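Local structure of RNA-directed RNA polymerase (Infectious pancreatic necrosis virus, 3ZED) at residues P104-P108 / L458-Q463; P360-D366 / M573-V577; V488-K493 / L706-T710; Y613-R617 / A630-M634. The protein probably acts as an RNA-dependent RNA polymerase, adding ribonucleotides to growing RNA, and occurs both free and covalently attached to the genomic RNA. All coordinates share one frame. Residue numbers count along the deposited sequence, not the author numbering.

Interaction 1: residues P104-P108 / L458-Q463; sequences PKYYP and LLMNLQ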
loop_
_atom_site.group_PDB
_atom_site.type_symbol
_atom_site.label_atom_id
_atom_site.label_comp_id
_atom_site.label_asym_id
_atom_site.label_seq_id
_atom_site.Cartn_x
_atom_site.Cartn_y
_atom_site.Cartn_z
ATOM N N PRO B 104 -13.722 5.261 -23.303
ATOM C CA PRO B 104 -13.957 4.210 -22.299
ATOM C C PRO B 104 -15.031 4.617 -21.277
ATOM O O PRO B 104 -15.252 5.813 -21.015
ATOM C CB PRO B 104 -12.586 4.037 -21.662
ATOM C CG PRO B 104 -11.939 5.385 -21.795
ATOM C CD PRO B 104 -12.400 5.902 -23.116
ATOM N N LYS B 105 -15.742 3.608 -20.753
ATOM C CA LYS B 105 -16.838 3.784 -19.806
ATOM C C LYS B 105 -16.708 2.764 -18.691
ATOM O O LYS B 105 -16.555 1.566 -18.963
ATOM C CB LYS B 105 -18.205 3.660 -20.515
ATOM C CG LYS B 105 -18.531 4.833 -21.435
ATOM C CD LYS B 105 -19.639 4.510 -22.407
ATOM C CE LYS B 105 -19.757 5.566 -23.469
ATOM N NZ LYS B 105 -20.913 5.303 -24.357
ATOM N N TYR B 106 -16.742 3.238 -17.433
ATOM C CA TYR B 106 -16.604 2.355 -16.293
ATOM C C TYR B 106 -17.726 2.634 -15.313
ATOM O O TYR B 106 -17.780 3.702 -14.716
ATOM C CB TYR B 106 -15.210 2.488 -15.647
ATOM C CG TYR B 106 -15.074 1.751 -14.328
ATOM C CD1 TYR B 106 -15.204 0.368 -14.265
ATOM C CD2 TYR B 106 -14.869 2.443 -13.136
ATOM C CE1 TYR B 106 -15.128 -0.312 -13.052
ATOM C CE2 TYR B 106 -14.765 1.774 -11.918
ATOM C CZ TYR B 106 -14.895 0.394 -11.880
ATOM O OH TYR B 106 -14.811 -0.291 -10.687
ATOM N N TYR B 107 -18.639 1.667 -15.173
ATOM C CA TYR B 107 -19.798 1.777 -14.298
ATOM C C TYR B 107 -19.706 0.726 -13.195
ATOM O O TYR B 107 -20.153 -0.405 -13.386
ATOM C CB TYR B 107 -21.100 1.655 -15.116
ATOM C CG TYR B 107 -21.381 2.862 -15.986
ATOM C CD1 TYR B 107 -20.859 2.957 -17.274
ATOM C CD2 TYR B 107 -22.194 3.896 -15.538
ATOM C CE1 TYR B 107 -21.123 4.065 -18.085
ATOM C CE2 TYR B 107 -22.502 4.985 -16.355
ATOM C CZ TYR B 107 -21.935 5.085 -17.615
ATOM O OH TYR B 107 -22.208 6.188 -18.397
ATOM N N PRO B 108 -19.059 1.063 -12.059
ATOM C CA PRO B 108 -18.910 0.070 -10.980
ATOM C C PRO B 108 -20.201 -0.201 -10.231
ATOM O O PRO B 108 -21.084 0.653 -10.185
ATOM C CB PRO B 108 -17.892 0.722 -10.042
ATOM C CG PRO B 108 -18.075 2.181 -10.236
ATOM C CD PRO B 108 -18.435 2.355 -11.692
ATOM N N LEU B 458 -11.273 7.454 -14.205
ATOM C CA LEU B 458 -12.483 7.226 -14.979
ATOM C C LEU B 458 -13.611 6.739 -14.091
ATOM O O LEU B 458 -13.468 5.743 -13.376
ATOM C CB LEU B 458 -12.223 6.198 -16.118
ATOM C CG LEU B 458 -13.383 5.939 -17.121
ATOM C CD1 LEU B 458 -13.704 7.170 -17.956
ATOM C CD2 LEU B 458 -13.083 4.767 -18.019
ATOM N N LEU B 459 -14.755 7.418 -14.193
ATOM C CA LEU B 459 -15.988 7.085 -13.473
ATOM C C LEU B 459 -17.118 7.386 -14.415
ATOM O O LEU B 459 -17.232 8.522 -14.871
ATOM C CB LEU B 459 -16.113 7.861 -12.143
ATOM C CG LEU B 459 -17.236 7.404 -11.232
ATOM C CD1 LEU B 459 -16.859 6.109 -10.512
ATOM C CD2 LEU B 459 -17.608 8.489 -10.238
ATOM N N MET B 460 -17.938 6.360 -14.738
ATOM C CA MET B 460 -19.010 6.420 -15.757
ATOM C C MET B 460 -18.295 6.706 -17.089
ATOM O O MET B 460 -17.304 6.026 -17.385
ATOM C CB MET B 460 -20.119 7.438 -15.406
ATOM C CG MET B 460 -20.761 7.176 -14.063
ATOM S SD MET B 460 -22.248 8.154 -13.830
ATOM C CE MET B 460 -22.141 8.497 -12.180
ATOM N N ASN B 461 -18.719 7.736 -17.835
ATOM C CA ASN B 461 -18.079 8.163 -19.078
ATOM C C ASN B 461 -17.224 9.437 -18.810
ATOM O O ASN B 461 -16.841 10.116 -19.757
ATOM C CB ASN B 461 -19.159 8.412 -20.162
ATOM C CG ASN B 461 -20.058 9.607 -19.916
ATOM O OD1 ASN B 461 -20.098 10.190 -18.827
ATOM N ND2 ASN B 461 -20.793 10.023 -20.941
ATOM N N LEU B 462 -16.935 9.751 -17.515
ATOM C CA LEU B 462 -16.217 10.966 -17.113
ATOM C C LEU B 462 -14.747 10.727 -16.783
ATOM O O LEU B 462 -14.413 9.918 -15.908
ATOM C CB LEU B 462 -16.902 11.651 -15.899
ATOM C CG LEU B 462 -18.386 12.037 -16.031
ATOM C CD1 LEU B 462 -18.923 12.519 -14.726
ATOM C CD2 LEU B 462 -18.613 13.128 -17.084
ATOM N N GLN B 463 -13.869 11.493 -17.463
ATOM C CA GLN B 463 -12.427 11.470 -17.214
ATOM C C GLN B 463 -12.137 12.646 -16.297
ATOM O O GLN B 463 -12.223 13.815 -16.701
ATOM C CB GLN B 463 -11.633 11.498 -18.517
ATOM C CG GLN B 463 -11.687 10.150 -19.219
ATOM C CD GLN B 463 -11.129 10.190 -20.609
ATOM O OE1 GLN B 463 -10.114 10.843 -20.880
ATOM N NE2 GLN B 463 -11.786 9.481 -21.519
#

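Interaction 2: residues P360-D366 / M573-V577; sequences PFHGGMD and MFVPV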
loop_
_atom_site.group_PDB
_atom_site.type_symbol
_atom_site.label_atom_id
_atom_site.label_comp_id
_atom_site.label_asym_id
_atom_site.label_seq_id
_atom_site.Cartn_x
_atom_site.Cartn_y
_atom_site.Cartn_z
ATOM N N PRO B 360 3.007 -8.345 14.379
ATOM C CA PRO B 360 2.994 -8.356 15.857
ATOM C C PRO B 360 3.078 -9.783 16.412
ATOM O O PRO B 360 3.341 -9.973 17.603
ATOM C CB PRO B 360 1.651 -7.697 16.202
ATOM C CG PRO B 360 0.743 -8.047 15.026
ATOM C CD PRO B 360 1.647 -8.143 13.809
ATOM N N PHE B 361 2.845 -10.776 15.546
ATOM C CA PHE B 361 2.869 -12.181 15.918
ATOM C C PHE B 361 4.302 -12.697 16.023
ATOM O O PHE B 361 5.249 -11.983 15.675
ATOM C CB PHE B 361 2.014 -13.012 14.942
ATOM C CG PHE B 361 0.553 -12.643 15.084
ATOM C CD1 PHE B 361 -0.169 -13.005 16.225
ATOM C CD2 PHE B 361 -0.080 -11.874 14.117
ATOM C CE1 PHE B 361 -1.500 -12.606 16.388
ATOM C CE2 PHE B 361 -1.399 -11.486 14.277
ATOM C CZ PHE B 361 -2.105 -11.857 15.411
ATOM N N HIS B 362 4.468 -13.898 16.604
ATOM C CA HIS B 362 5.767 -14.553 16.775
ATOM C C HIS B 362 6.760 -13.641 17.548
ATOM O O HIS B 362 7.951 -13.544 17.217
ATOM C CB HIS B 362 6.314 -15.030 15.401
ATOM C CG HIS B 362 5.402 -16.040 14.777
ATOM N ND1 HIS B 362 4.582 -15.708 13.712
ATOM C CD2 HIS B 362 5.102 -17.302 15.185
ATOM C CE1 HIS B 362 3.827 -16.774 13.484
ATOM N NE2 HIS B 362 4.106 -17.763 14.339
ATOM N N GLY B 363 6.226 -12.978 18.576
ATOM C CA GLY B 363 6.973 -12.098 19.461
ATOM C C GLY B 363 7.208 -10.680 19.007
ATOM O O GLY B 363 7.896 -9.942 19.712
ATOM N N GLY B 364 6.661 -10.299 17.838
ATOM C CA GLY B 364 6.800 -8.944 17.271
ATOM C C GLY B 364 6.339 -7.829 18.207
ATOM O O GLY B 364 7.065 -6.856 18.440
ATOM N N MET B 365 5.125 -7.977 18.771
ATOM C CA MET B 365 4.562 -7.026 19.732
ATOM C C MET B 365 5.444 -6.949 21.023
ATOM O O MET B 365 5.733 -5.844 21.499
ATOM C CB MET B 365 3.106 -7.377 20.076
ATOM C CG MET B 365 2.449 -6.363 21.032
ATOM S SD MET B 365 2.409 -4.690 20.346
ATOM C CE MET B 365 0.916 -4.775 19.423
ATOM N N ASP B 366 5.921 -8.096 21.539
ATOM C CA ASP B 366 6.793 -8.058 22.706
ATOM C C ASP B 366 8.106 -7.326 22.413
ATOM O O ASP B 366 8.574 -6.587 23.285
ATOM C CB ASP B 366 7.072 -9.447 23.276
ATOM C CG ASP B 366 7.689 -9.357 24.673
ATOM O OD1 ASP B 366 7.065 -8.721 25.564
ATOM O OD2 ASP B 366 8.810 -9.869 24.860
ATOM N N MET B 573 5.183 -12.246 28.439
ATOM C CA MET B 573 5.394 -11.275 27.391
ATOM C C MET B 573 4.096 -10.648 26.986
ATOM O O MET B 573 3.009 -11.138 27.326
ATOM C CB MET B 573 6.091 -11.916 26.165
ATOM C CG MET B 573 5.318 -13.051 25.516
ATOM S SD MET B 573 6.404 -14.044 24.438
ATOM C CE MET B 573 6.036 -13.281 22.910
ATOM N N PHE B 574 4.222 -9.536 26.255
ATOM C CA PHE B 574 3.087 -8.870 25.645
ATOM C C PHE B 574 2.769 -9.574 24.339
ATOM O O PHE B 574 3.682 -9.999 23.607
ATOM C CB PHE B 574 3.365 -7.381 25.403
ATOM C CG PHE B 574 3.342 -6.584 26.675
ATOM C CD1 PHE B 574 2.159 -6.024 27.141
ATOM C CD2 PHE B 574 4.507 -6.366 27.397
ATOM C CE1 PHE B 574 2.143 -5.264 28.316
ATOM C CE2 PHE B 574 4.481 -5.630 28.586
ATOM C CZ PHE B 574 3.302 -5.087 29.038
ATOM N N VAL B 575 1.477 -9.737 24.076
ATOM C CA VAL B 575 0.972 -10.388 22.864
ATOM C C VAL B 575 -0.016 -9.421 22.177
ATOM O O VAL B 575 -0.620 -8.599 22.870
ATOM C CB VAL B 575 0.340 -11.773 23.158
ATOM C CG1 VAL B 575 1.379 -12.738 23.719
ATOM C CG2 VAL B 575 -0.864 -11.659 24.104
ATOM N N PRO B 576 -0.209 -9.479 20.842
ATOM C CA PRO B 576 -1.165 -8.557 20.234
ATOM C C PRO B 576 -2.613 -9.030 20.328
ATOM O O PRO B 576 -2.912 -10.226 20.284
ATOM C CB PRO B 576 -0.727 -8.518 18.774
ATOM C CG PRO B 576 -0.163 -9.886 18.518
ATOM C CD PRO B 576 0.430 -10.347 19.823
ATOM N N VAL B 577 -3.509 -8.059 20.404
ATOM C CA VAL B 577 -4.944 -8.238 20.286
ATOM C C VAL B 577 -5.419 -7.128 19.342
ATOM O O VAL B 577 -4.977 -5.952 19.451
ATOM C CB VAL B 577 -5.775 -8.308 21.605
ATOM C CG1 VAL B 577 -5.391 -9.514 22.443
ATOM C CG2 VAL B 577 -5.725 -7.006 22.417
HETATM O O HOH W 1 4.580 -10.642 21.062
#

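Interaction 3: residues V488-K493 / L706-T710; sequences VAEWVK and LDEVT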
loop_
_atom_site.group_PDB
_atom_site.type_symbol
_atom_site.label_atom_id
_atom_site.label_comp_id
_atom_site.label_asym_id
_atom_site.label_seq_id
_atom_site.Cartn_x
_atom_site.Cartn_y
_atom_site.Cartn_z
ATOM N N VAL B 488 8.311 13.867 10.120
ATOM C CA VAL B 488 9.164 13.438 11.248
ATOM C C VAL B 488 10.480 14.241 11.253
ATOM O O VAL B 488 10.853 14.739 12.312
ATOM C CB VAL B 488 9.402 11.899 11.269
ATOM C CG1 VAL B 488 10.476 11.501 12.280
ATOM C CG2 VAL B 488 8.101 11.163 11.560
ATOM N N ALA B 489 11.141 14.411 10.086
ATOM C CA ALA B 489 12.372 15.209 9.977
ATOM C C ALA B 489 12.146 16.657 10.463
ATOM O O ALA B 489 13.010 17.222 11.134
ATOM C CB ALA B 489 12.868 15.214 8.543
ATOM N N GLU B 490 10.973 17.238 10.140
ATOM C CA GLU B 490 10.610 18.598 10.541
ATOM C C GLU B 490 10.296 18.656 12.042
ATOM O O GLU B 490 10.609 19.652 12.669
ATOM C CB GLU B 490 9.443 19.144 9.697
ATOM C CG GLU B 490 9.864 19.548 8.292
ATOM C CD GLU B 490 10.876 20.673 8.208
ATOM O OE1 GLU B 490 10.781 21.645 8.996
ATOM O OE2 GLU B 490 11.777 20.574 7.347
ATOM N N TRP B 491 9.748 17.575 12.616
ATOM C CA TRP B 491 9.489 17.470 14.058
ATOM C C TRP B 491 10.828 17.475 14.800
ATOM O O TRP B 491 10.995 18.259 15.734
ATOM C CB TRP B 491 8.657 16.214 14.359
ATOM C CG TRP B 491 8.624 15.760 15.790
ATOM C CD1 TRP B 491 7.914 16.319 16.813
ATOM C CD2 TRP B 491 9.236 14.576 16.323
ATOM N NE1 TRP B 491 8.057 15.567 17.955
ATOM C CE2 TRP B 491 8.870 14.494 17.686
ATOM C CE3 TRP B 491 10.062 13.568 15.777
ATOM C CZ2 TRP B 491 9.324 13.456 18.522
ATOM C CZ3 TRP B 491 10.506 12.542 16.604
ATOM C CH2 TRP B 491 10.141 12.493 17.960
ATOM N N VAL B 492 11.810 16.687 14.316
ATOM C CA VAL B 492 13.163 16.619 14.882
ATOM C C VAL B 492 13.834 18.011 14.759
ATOM O O VAL B 492 14.361 18.512 15.755
ATOM C CB VAL B 492 14.015 15.489 14.225
ATOM C CG1 VAL B 492 15.480 15.539 14.678
ATOM C CG2 VAL B 492 13.415 14.106 14.504
ATOM N N LYS B 493 13.759 18.647 13.562
ATOM C CA LYS B 493 14.335 19.973 13.309
ATOM C C LYS B 493 13.744 21.034 14.260
ATOM O O LYS B 493 14.504 21.812 14.819
ATOM C CB LYS B 493 14.132 20.389 11.842
ATOM C CG LYS B 493 14.869 21.644 11.459
ATOM C CD LYS B 493 14.474 22.151 10.103
ATOM C CE LYS B 493 15.191 23.446 9.795
ATOM N NZ LYS B 493 14.801 23.984 8.471
ATOM N N LEU B 706 18.897 9.311 12.923
ATOM C CA LEU B 706 18.015 10.211 12.174
ATOM C C LEU B 706 18.261 11.671 12.599
ATOM O O LEU B 706 18.285 12.565 11.753
ATOM C CB LEU B 706 16.549 9.801 12.425
ATOM C CG LEU B 706 15.449 10.749 11.917
ATOM C CD1 LEU B 706 15.443 10.864 10.379
ATOM C CD2 LEU B 706 14.105 10.323 12.432
ATOM N N ASP B 707 18.489 11.884 13.909
ATOM C CA ASP B 707 18.738 13.175 14.548
ATOM C C ASP B 707 20.024 13.828 14.015
ATOM O O ASP B 707 20.006 15.019 13.695
ATOM C CB ASP B 707 18.802 13.003 16.074
ATOM C CG ASP B 707 17.571 12.335 16.658
ATOM O OD1 ASP B 707 17.399 11.113 16.436
ATOM O OD2 ASP B 707 16.770 13.036 17.324
ATOM N N GLU B 708 21.120 13.045 13.878
ATOM C CA GLU B 708 22.406 13.537 13.353
ATOM C C GLU B 708 22.263 13.935 11.891
ATOM O O GLU B 708 22.837 14.938 11.478
ATOM C CB GLU B 708 23.518 12.489 13.531
ATOM C CG GLU B 708 23.911 12.304 14.989
ATOM C CD GLU B 708 24.836 11.150 15.330
ATOM O OE1 GLU B 708 24.661 10.044 14.768
ATOM O OE2 GLU B 708 25.721 11.348 16.192
ATOM N N VAL B 709 21.471 13.172 11.120
ATOM C CA VAL B 709 21.200 13.429 9.700
ATOM C C VAL B 709 20.403 14.748 9.565
ATOM O O VAL B 709 20.751 15.580 8.725
ATOM C CB VAL B 709 20.489 12.227 9.006
ATOM C CG1 VAL B 709 20.116 12.558 7.562
ATOM C CG2 VAL B 709 21.351 10.964 9.062
ATOM N N THR B 710 19.384 14.953 10.426
ATOM C CA THR B 710 18.546 16.164 10.427
ATOM C C THR B 710 19.379 17.415 10.755
ATOM O O THR B 710 19.204 18.440 10.092
ATOM C CB THR B 710 17.354 16.019 11.390
ATOM O OG1 THR B 710 16.566 14.904 10.982
ATOM C CG2 THR B 710 16.462 17.243 11.398
#

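Interaction 4: residues Y613-R617 / A630-M634; sequences YEAIR and AAKHM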
loop_
_atom_site.group_PDB
_atom_site.type_symbol
_atom_site.label_atom_id
_atom_site.label_comp_id
_atom_site.label_asym_id
_atom_site.label_seq_id
_atom_site.Cartn_x
_atom_site.Cartn_y
_atom_site.Cartn_z
ATOM N N TYR B 613 -15.525 -17.407 12.378
ATOM C CA TYR B 613 -15.594 -17.465 13.836
ATOM C C TYR B 613 -14.248 -17.831 14.474
ATOM O O TYR B 613 -13.955 -17.311 15.534
ATOM C CB TYR B 613 -16.706 -18.414 14.289
ATOM C CG TYR B 613 -18.065 -17.877 13.901
ATOM C CD1 TYR B 613 -18.524 -16.656 14.401
ATOM C CD2 TYR B 613 -18.848 -18.528 12.951
ATOM C CE1 TYR B 613 -19.739 -16.115 13.991
ATOM C CE2 TYR B 613 -20.063 -17.989 12.523
ATOM C CZ TYR B 613 -20.503 -16.781 13.047
ATOM O OH TYR B 613 -21.726 -16.270 12.697
ATOM N N GLU B 614 -13.404 -18.644 13.820
ATOM C CA GLU B 614 -12.087 -18.973 14.350
ATOM C C GLU B 614 -11.127 -17.781 14.240
ATOM O O GLU B 614 -10.394 -17.514 15.191
ATOM C CB GLU B 614 -11.482 -20.205 13.639
ATOM C CG GLU B 614 -12.176 -21.530 13.925
ATOM C CD GLU B 614 -12.095 -22.039 15.352
ATOM O OE1 GLU B 614 -12.843 -21.533 16.216
ATOM O OE2 GLU B 614 -11.309 -22.974 15.601
ATOM N N ALA B 615 -11.142 -17.054 13.094
ATOM C CA ALA B 615 -10.264 -15.905 12.856
ATOM C C ALA B 615 -10.587 -14.752 13.794
ATOM O O ALA B 615 -9.656 -14.179 14.355
ATOM C CB ALA B 615 -10.333 -15.452 11.411
ATOM N N ILE B 616 -11.880 -14.458 14.041
ATOM C CA ILE B 616 -12.271 -13.391 14.970
ATOM C C ILE B 616 -11.748 -13.735 16.417
ATOM O O ILE B 616 -11.283 -12.840 17.136
ATOM C CB ILE B 616 -13.783 -13.018 14.916
ATOM C CG1 ILE B 616 -14.029 -11.600 15.460
ATOM C CG2 ILE B 616 -14.698 -14.026 15.605
ATOM C CD1 ILE B 616 -13.661 -10.428 14.493
ATOM N N ARG B 617 -11.739 -15.027 16.779
ATOM C CA ARG B 617 -11.207 -15.484 18.065
ATOM C C ARG B 617 -9.681 -15.309 18.099
ATOM O O ARG B 617 -9.173 -14.706 19.040
ATOM C CB ARG B 617 -11.584 -16.948 18.322
ATOM C CG ARG B 617 -13.073 -17.186 18.530
ATOM C CD ARG B 617 -13.406 -18.673 18.507
ATOM N NE ARG B 617 -12.930 -19.328 19.722
ATOM C CZ ARG B 617 -12.785 -20.639 19.873
ATOM N NH1 ARG B 617 -13.052 -21.465 18.869
ATOM N NH2 ARG B 617 -12.364 -21.135 21.021
ATOM N N ALA B 630 -19.588 -16.821 22.713
ATOM C CA ALA B 630 -20.496 -16.840 21.561
ATOM C C ALA B 630 -19.809 -17.362 20.280
ATOM O O ALA B 630 -20.385 -18.233 19.629
ATOM C CB ALA B 630 -21.073 -15.466 21.314
ATOM N N ALA B 631 -18.590 -16.853 19.928
ATOM C CA ALA B 631 -17.860 -17.293 18.728
ATOM C C ALA B 631 -17.441 -18.775 18.816
ATOM O O ALA B 631 -17.555 -19.475 17.808
ATOM C CB ALA B 631 -16.639 -16.418 18.472
ATOM N N LYS B 632 -16.963 -19.249 19.999
ATOM C CA LYS B 632 -16.577 -20.660 20.200
ATOM C C LYS B 632 -17.791 -21.550 19.913
ATOM O O LYS B 632 -17.681 -22.519 19.162
ATOM C CB LYS B 632 -16.032 -20.919 21.626
ATOM C CG LYS B 632 -15.600 -22.363 21.897
ATOM C CD LYS B 632 -15.109 -22.561 23.336
ATOM C CE LYS B 632 -14.311 -23.844 23.488
ATOM N NZ LYS B 632 -13.676 -24.015 24.840
ATOM N N HIS B 633 -18.954 -21.172 20.477
ATOM C CA HIS B 633 -20.218 -21.873 20.280
ATOM C C HIS B 633 -20.572 -21.943 18.791
ATOM O O HIS B 633 -20.883 -23.015 18.286
ATOM C CB HIS B 633 -21.351 -21.194 21.063
ATOM C CG HIS B 633 -22.680 -21.843 20.831
ATOM N ND1 HIS B 633 -23.564 -21.355 19.888
ATOM C CD2 HIS B 633 -23.198 -22.972 21.369
ATOM C CE1 HIS B 633 -24.615 -22.167 19.929
ATOM N NE2 HIS B 633 -24.431 -23.158 20.791
ATOM N N MET B 634 -20.484 -20.808 18.092
ATOM C CA MET B 634 -20.758 -20.700 16.662
ATOM C C MET B 634 -19.802 -21.571 15.851
ATOM O O MET B 634 -20.241 -22.253 14.931
ATOM C CB MET B 634 -20.669 -19.243 16.204
ATOM C CG MET B 634 -21.856 -18.418 16.620
ATOM S SD MET B 634 -23.227 -18.573 15.455
ATOM C CE MET B 634 -24.160 -19.869 16.193
#

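Interaction 1: residues P104-P108 / L458-Q463
Two backbone hydrogen bonds fix the register: Y106 N donates to M460 O (2.8 Å, 166° at the hydrogen) and M460 N to Y106 O (2.7 Å, 136°). Their reciprocity defines an isolated antiparallel bridge, a hydrogen-bonded pair, with Y106 CA and M460 CA 4.8 Å apart. A CA-H...O contact, K105 CA to M460 O at 3.3 Å, reaches the same carbonyl. M460 is a corner residue of a tight beta hairpin: strands 456-459 and 462-465, in the palm part of the sequence, join through a type II' turn, closed by L462 N to L459 O at 2.9 Å. Aromatic contacts come next. M460 CA lies 3.8 Å from the Y107 ring centroid, 13° off the normal, a CH-pi contact; M460 SD adds an oblique Met-aromatic contact at 5.2 Å from that centroid. Apolar packing completes the interface: L458 CD2 meets P104 CB (3.7 Å) and Y106 CB (3.9 Å). P104 also touches I252, a predicted GTP-binding residue.

Interaction 2: residues P360-D366 / M573-V577
Here the N-terminal turn of helix 364-377 docks on strand 573-578, an outermost strand of a three-stranded antiparallel sheet, so a helix in the palm part of the sequence meets a strand in the thumb part. P360 opens the contact, its CB 3.6 Å from P576 CB. F361 follows, and P576 CG sits 4.1 Å from its ring centroid, 26° off the normal, a CH-pi contact over the face; W563 of the neighbouring strand meets the F361 ring edge-to-face. A type I' turn from F361 to G364 then reverses the chain, closed by G364 N to F361 O at 3.1 Å. G363, with positive phi (83°), occupies the N-cap position and packs its CA 3.8 Å from M573 CE. M365 points its CB at P576 CD (4.0 Å), so P576, buried by 99 Å², is wedged among three residues. D366 supplies the polar part. V575 and V577 bond to strand 563-568, whereas the F574 backbone faces the helix: F574 O receives a hydrogen bond from a water (2.8 Å) that accepts from D366 N (2.9 Å), and F574 N donates directly to D366 OD1 at 3.0 Å, with 167° at the hydrogen.

Interaction 3: residues V488-K493 / L706-T710
Steeply crossed helices meet here: the local axes approach to 9.6 Å at a signed angle of -77°, so only a short patch of each helix touches. V492 points its CB at the partner and takes a t rotamer (172°), which brings CG1 to 3.8 Å from T710 CB and 3.9 Å from D707 OD2. V488, also t, sets its CG1 3.8 Å from L706 CD2. The t,p rotamer of L706 places CD2 near both valines, 4.4 Å from V492 CG2, while the same leucine also packs on L200 and T204 of helix 194-204. T710 adopts the m rotamer (-60°). This turns OG1 back onto its own helix, where it donates to L706 O at 3.0 Å, and leaves CG2 as the methyl that meets A489 O (3.5 Å) and K493 CB (3.9 Å). K493 is trans at all four chi angles and its amine runs away from the interface. A bound potassium ion lies about 8 Å from the L706 side chain. Because the threonine hydroxyl is satisfied within its helix and the two segments share no direct hydrogen bond or salt bridge, this joint between the palm and C-terminal parts of the sequence rests mainly on van der Waals packing, largely of apolar groups.

Interaction 4: residues Y613-R617 / A630-M634
This contact belongs to a helical hairpin in the thumb: helices 604-621 and 625-645, joined by a short connection, pack with local axes 9.1 Å apart and N-to-C directions at 151°, hence nearly antiparallel. The nearest CA pair, Y613 CA to A631 CA at 5.4 Å, is consistent with A631 presenting just a methyl. That methyl is covered by side chains of helix 604-621, with R617 CG 3.6 Å and I616 CG2 4.2 Å from A631 CB. One turn farther on, M634 lies against Y613: M634 CB is 3.6 Å from the Y613 ring centroid and only 6° off the normal, a CH-pi contact over the face, while M634 SD makes an oblique Met-aromatic contact 4.6 Å from that centroid. The tyrosine hydroxyl reaches D124 by a hydrogen bond, tying the hairpin to the segment just before helix 125-137. R617 uses its length differently. Its aliphatic part packs on A631, its guanidinium face receives K632 CG (3.6 Å from R617 NH2), and R617 NH1 forms a salt bridge with E614 OE1 at 2.7 Å. R617 NH2 also pairs with E628 and E614 OE2 with R639, so a charged network borders one side of the apolar contact. Small and long side chains interleaving between near-antiparallel neighbours fit an alpha-alpha hairpin, here part of the polymerase's thumb.

Overall arrangement
Interactions 1, 2 and 4 are mainly buried, whereas interaction 3 is only partly so. None shares a secondary-structure element with another; interactions 2 and 4 come nearest, with closest atoms about 7 Å apart, while interaction 1 lies on the opposite side of the chain's centre from interactions 2 and 3. Chemistry tracks the elements joined. Where a loop meets a hairpin (interaction 1), main-chain bonds set the register; where a helix end meets an edge strand (interaction 2), an aspartate and a bridging water supplement proline-centred packing; the helix pairs of interactions 3 and 4 rely on side-chain packing. Interactions 1 and 4 stay within palm and thumb respectively, while 2 and 3 connect the palm to later regions.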